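Long-range contacts in L-hydantoinase (Arthrobacter aurescens, PDB 1GKR), which hydrolyses the ring of 5-substituted hydantoins as a homotetrameric zinc-dependent cyclic amidase, preferring aryl over alkyl derivatives, with stereoselectivity that depends on the substrate: residues A[8-12]-A[47-53]; A[266-270]-A[344-348]. All coordinates share one frame. Residue numbers count along the deposited sequence, not the author numbering.

Contact 1: A[8-12]-A[47-53]; sequences NCRLV and AGGKFVM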
loop_
_atom_site.group_PDB
_atom_site.type_symbol
_atom_site.label_atom_id
_atom_site.label_comp_id
_atom_site.label_asym_id
_atom_site.label_seq_id
_atom_site.Cartn_x
_atom_site.Cartn_y
_atom_site.Cartn_z
ATOM N N ASN A 8 39.402 -8.163 29.473
ATOM C CA ASN A 8 38.401 -7.347 30.138
ATOM C C ASN A 8 37.703 -6.498 29.109
ATOM O O ASN A 8 37.605 -5.278 29.242
ATOM C CB ASN A 8 39.044 -6.469 31.201
ATOM C CG ASN A 8 39.844 -7.277 32.185
ATOM O OD1 ASN A 8 39.353 -8.269 32.724
ATOM N ND2 ASN A 8 41.089 -6.871 32.421
ATOM N N CYS A 9 37.227 -7.161 28.066
ATOM C CA CYS A 9 36.531 -6.469 27.001
ATOM C C CYS A 9 35.053 -6.558 27.248
ATOM O O CYS A 9 34.568 -7.564 27.751
ATOM C CB CYS A 9 36.780 -7.136 25.650
ATOM S SG CYS A 9 38.467 -7.259 25.124
ATOM N N ARG A 10 34.340 -5.499 26.904
ATOM C CA ARG A 10 32.893 -5.511 26.989
ATOM C C ARG A 10 32.637 -5.480 25.483
ATOM O O ARG A 10 32.427 -4.438 24.873
ATOM C CB ARG A 10 32.370 -4.268 27.698
ATOM C CG ARG A 10 31.125 -4.552 28.503
ATOM C CD ARG A 10 30.554 -3.294 29.116
ATOM N NE ARG A 10 31.389 -2.806 30.204
ATOM C CZ ARG A 10 31.430 -3.366 31.407
ATOM N NH1 ARG A 10 30.673 -4.430 31.666
ATOM N NH2 ARG A 10 32.232 -2.871 32.347
ATOM N N LEU A 11 32.739 -6.664 24.903
ATOM C CA LEU A 11 32.614 -6.909 23.477
ATOM C C LEU A 11 31.219 -6.690 22.905
ATOM O O LEU A 11 30.265 -7.349 23.317
ATOM C CB LEU A 11 33.089 -8.337 23.240
ATOM C CG LEU A 11 33.149 -8.970 21.867
ATOM C CD1 LEU A 11 33.749 -8.007 20.857
ATOM C CD2 LEU A 11 33.996 -10.233 21.990
ATOM N N VAL A 12 31.085 -5.772 21.948
ATOM C CA VAL A 12 29.767 -5.506 21.374
ATOM C C VAL A 12 29.554 -5.994 19.946
ATOM O O VAL A 12 30.433 -5.882 19.084
ATOM C CB VAL A 12 29.387 -3.990 21.488
ATOM C CG1 VAL A 12 30.585 -3.183 21.857
ATOM C CG2 VAL A 12 28.763 -3.486 20.208
ATOM N N ALA A 47 41.745 -3.908 28.335
ATOM C CA ALA A 47 40.722 -2.951 27.925
ATOM C C ALA A 47 40.108 -2.289 29.159
ATOM O O ALA A 47 39.416 -1.273 29.059
ATOM C CB ALA A 47 39.645 -3.655 27.100
ATOM N N GLY A 48 40.365 -2.882 30.322
ATOM C CA GLY A 48 39.854 -2.340 31.566
ATOM C C GLY A 48 38.349 -2.213 31.609
ATOM O O GLY A 48 37.812 -1.344 32.298
ATOM N N GLY A 49 37.660 -3.074 30.867
ATOM C CA GLY A 49 36.213 -3.036 30.858
ATOM C C GLY A 49 35.573 -2.033 29.918
ATOM O O GLY A 49 34.361 -1.787 30.005
ATOM N N LYS A 50 36.360 -1.431 29.028
ATOM C CA LYS A 50 35.775 -0.482 28.084
ATOM C C LYS A 50 35.123 -1.285 26.968
ATOM O O LYS A 50 35.368 -2.487 26.825
ATOM C CB LYS A 50 36.839 0.442 27.494
ATOM C CG LYS A 50 37.596 1.248 28.530
ATOM C CD LYS A 50 38.294 2.450 27.903
ATOM C CE LYS A 50 39.449 2.920 28.763
ATOM N NZ LYS A 50 40.495 1.855 28.811
ATOM N N PHE A 51 34.278 -0.633 26.185
ATOM C CA PHE A 51 33.636 -1.322 25.082
ATOM C C PHE A 51 34.637 -1.627 23.975
ATOM O O PHE A 51 35.470 -0.782 23.615
ATOM C CB PHE A 51 32.512 -0.471 24.513
ATOM C CG PHE A 51 31.351 -0.343 25.425
ATOM C CD1 PHE A 51 30.539 -1.443 25.689
ATOM C CD2 PHE A 51 31.085 0.863 26.064
ATOM C CE1 PHE A 51 29.478 -1.345 26.583
ATOM C CE2 PHE A 51 30.027 0.979 26.961
ATOM C CZ PHE A 51 29.219 -0.130 27.223
ATOM N N VAL A 52 34.566 -2.844 23.449
ATOM C CA VAL A 52 35.426 -3.238 22.352
ATOM C C VAL A 52 34.494 -3.617 21.204
ATOM O O VAL A 52 33.537 -4.355 21.408
ATOM C CB VAL A 52 36.309 -4.433 22.733
ATOM C CG1 VAL A 52 37.062 -4.939 21.506
ATOM C CG2 VAL A 52 37.298 -4.012 23.803
ATOM N N MET A 53 34.754 -3.093 20.008
ATOM C CA MET A 53 33.916 -3.386 18.846
ATOM C C MET A 53 34.777 -3.745 17.646
ATOM O O MET A 53 35.986 -3.506 17.644
ATOM C CB MET A 53 33.043 -2.182 18.493
ATOM C CG MET A 53 33.830 -0.967 18.062
ATOM S SD MET A 53 32.768 0.428 17.665
ATOM C CE MET A 53 32.492 0.162 15.965
#

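Contact 2: A[266-270]-A[344-348]; sequences QYLNI and MMLTN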
loop_
_atom_site.group_PDB
_atom_site.type_symbol
_atom_site.label_atom_id
_atom_site.label_comp_id
_atom_site.label_asym_id
_atom_site.label_seq_id
_atom_site.Cartn_x
_atom_site.Cartn_y
_atom_site.Cartn_z
ATOM N N GLN A 266 27.120 12.633 7.596
ATOM C CA GLN A 266 26.897 14.007 7.116
ATOM C C GLN A 266 25.418 14.349 7.101
ATOM O O GLN A 266 25.035 15.497 7.315
ATOM C CB GLN A 266 27.393 14.213 5.682
ATOM C CG GLN A 266 28.437 13.259 5.240
ATOM C CD GLN A 266 27.854 11.974 4.735
ATOM O OE1 GLN A 266 27.635 11.809 3.540
ATOM N NE2 GLN A 266 27.590 11.051 5.648
ATOM N N TYR A 267 24.591 13.352 6.812
ATOM C CA TYR A 267 23.161 13.567 6.731
ATOM C C TYR A 267 22.486 13.491 8.083
ATOM O O TYR A 267 21.424 14.079 8.275
ATOM C CB TYR A 267 22.546 12.552 5.772
ATOM C CG TYR A 267 23.046 12.725 4.368
ATOM C CD1 TYR A 267 22.703 13.853 3.623
ATOM C CD2 TYR A 267 23.905 11.788 3.793
ATOM C CE1 TYR A 267 23.202 14.049 2.339
ATOM C CE2 TYR A 267 24.415 11.971 2.508
ATOM C CZ TYR A 267 24.059 13.102 1.787
ATOM O OH TYR A 267 24.563 13.296 0.519
ATOM N N LEU A 268 23.100 12.775 9.020
ATOM C CA LEU A 268 22.530 12.639 10.358
ATOM C C LEU A 268 22.966 13.753 11.306
ATOM O O LEU A 268 22.174 14.210 12.129
ATOM C CB LEU A 268 22.913 11.287 10.967
ATOM C CG LEU A 268 22.319 10.060 10.275
ATOM C CD1 LEU A 268 22.924 8.800 10.838
ATOM C CD2 LEU A 268 20.833 10.050 10.470
ATOM N N ASN A 269 24.213 14.200 11.169
ATOM C CA ASN A 269 24.769 15.231 12.039
ATOM C C ASN A 269 24.800 16.655 11.510
ATOM O O ASN A 269 25.397 17.528 12.138
ATOM C CB ASN A 269 26.174 14.819 12.458
ATOM C CG ASN A 269 26.179 13.510 13.202
ATOM O OD1 ASN A 269 25.800 13.451 14.370
ATOM N ND2 ASN A 269 26.585 12.440 12.525
ATOM N N ILE A 270 24.181 16.901 10.360
ATOM C CA ILE A 270 24.151 18.251 9.805
ATOM C C ILE A 270 22.761 18.520 9.280
ATOM O O ILE A 270 22.071 17.615 8.813
ATOM C CB ILE A 270 25.145 18.434 8.661
ATOM C CG1 ILE A 270 26.542 18.042 9.117
ATOM C CG2 ILE A 270 25.176 19.887 8.235
ATOM C CD1 ILE A 270 27.540 18.068 8.002
ATOM N N MET A 344 31.603 11.005 15.482
ATOM C CA MET A 344 30.393 11.784 15.344
ATOM C C MET A 344 29.179 10.935 15.720
ATOM O O MET A 344 28.286 11.416 16.416
ATOM C CB MET A 344 30.268 12.325 13.924
ATOM C CG MET A 344 29.965 13.816 13.871
ATOM S SD MET A 344 31.029 14.774 14.991
ATOM C CE MET A 344 29.951 16.067 15.445
ATOM N N MET A 345 29.150 9.672 15.283
ATOM C CA MET A 345 28.033 8.771 15.600
ATOM C C MET A 345 28.030 8.421 17.088
ATOM O O MET A 345 26.981 8.373 17.733
ATOM C CB MET A 345 28.124 7.477 14.786
ATOM C CG MET A 345 27.927 7.651 13.305
ATOM S SD MET A 345 26.555 8.745 12.912
ATOM C CE MET A 345 25.158 7.810 13.518
ATOM N N LEU A 346 29.217 8.161 17.623
ATOM C CA LEU A 346 29.371 7.838 19.030
ATOM C C LEU A 346 28.908 9.023 19.880
ATOM O O LEU A 346 28.160 8.864 20.839
ATOM C CB LEU A 346 30.840 7.555 19.307
ATOM C CG LEU A 346 31.298 6.142 19.654
ATOM C CD1 LEU A 346 30.406 5.090 19.033
ATOM C CD2 LEU A 346 32.741 6.004 19.198
ATOM N N THR A 347 29.348 10.216 19.498
ATOM C CA THR A 347 29.025 11.439 20.216
ATOM C C THR A 347 27.564 11.882 20.185
ATOM O O THR A 347 26.951 12.056 21.233
ATOM C CB THR A 347 29.903 12.608 19.703
ATOM O OG1 THR A 347 31.262 12.379 20.090
ATOM C CG2 THR A 347 29.442 13.932 20.270
ATOM N N ASN A 348 27.006 12.067 18.996
ATOM C CA ASN A 348 25.632 12.533 18.885
ATOM C C ASN A 348 24.589 11.442 18.784
ATOM O O ASN A 348 23.385 11.727 18.756
ATOM C CB ASN A 348 25.510 13.459 17.690
ATOM C CG ASN A 348 26.485 14.605 17.757
ATOM O OD1 ASN A 348 26.391 15.463 18.634
ATOM N ND2 ASN A 348 27.443 14.619 16.840
#

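Contact 1: A[8-12]-A[47-53]
The Arg10 side chain runs alongside Phe51, its CD 3.4 Å from CE1 of Phe51, with that ring carbon at the edge of the guanidinium. Arg10 NE makes a weak hydrogen bond of 3.1 Å to Gly49 O, while Arg10 NH1 forms a salt bridge with Glu19 of strand 16-25. Arg10 and Phe51 form a parallel beta bridge, their CA atoms 4.7 Å apart, and Leu11 with Val52 forms the next. The alternating bonds confirm it: Lys50 O accepts from Arg10 N (3.2 Å), Arg10 O from Val52 N (3.0 Å) and Val52 O from Val12 N (2.9 Å). Before the strand, a type I' turn from Ala47 to Lys50 delivers Gly49 N to Asn8 O at 2.7 Å; at phi/psi 84/11 a CB there would jam against the preceding carbonyl. Val52 CG2 meets Cys9 CB at 3.7 Å. The pairing joins the N-terminal beta region to the strand entering the barrel: strand 16-25 flanks 9-13 antiparallel, strand 389-393 flanks 51-62, and Val361 of helix 357-372 packs on Val12 and Met53.

Contact 2: A[266-270]-A[344-348]
Two helical segments approach through the end of one and the flank of the other: 266-268 is the last part of a short helix, and Asn269 (phi/psi -99/8) is the first residue to leave helical angles, whereas 344-348 stays helical, with a wider pi-type turn at 346-348. The nearest CA atoms, those of Asn269 and Met344, stay 7.4 Å apart, so the contact is small (197 Å² buried in total) and made mostly by side chains. Both segments belong to the TIM-barrel amidohydrolase domain; helix 265-268 directly follows strand 259-263 of its parallel sheet, and the side chain of Leu268 is about 10 Å from that of the zinc ligand His239. Asn269 supplies most of the first segment's buried area. Asn269 CG lies 3.9 Å from Met344 CG, and Asn269 ND2 3.7 Å from Met345 SD while also donating to the O of Pro265, the first residue of the helix just before it. Beside it, the apolar part is Leu268 CD1 against Met345 CE at 3.6 Å, and Leu301 of helix 291-303 touches both of these side chains. Asn348 turns its OD1 to Lys352, while its ND2 faces two carbonyl oxygens: it donates weakly to Met344 O at 3.3 Å, one helical turn back, and weakly across the interface to Asn269 OD1 at 3.2 Å.

Overall arrangement
From the N terminus, contact 1 closes first: between 8-12 and 47-53 the chain runs through 34 residues with strands but no helix, so the chain comes back beside strand 9-13 before strand 51-62 carries on toward the zinc ligands His60 and His62. Contact 2 closes a later loop of 73 residues between 266-270 and 344-348, which includes the zinc ligand Asp312. The loops follow in series, neither nested nor crossed. The centres of contact 1 and contact 2 lie about 23 Å apart, and the nearest atoms of contact 1 and contact 2 about 5 Å apart, without touching. Helix 357-372 packs against both, presenting Val361 to contact 1 and Leu360 to contact 2, and so bridges the beta region and the barrel domain.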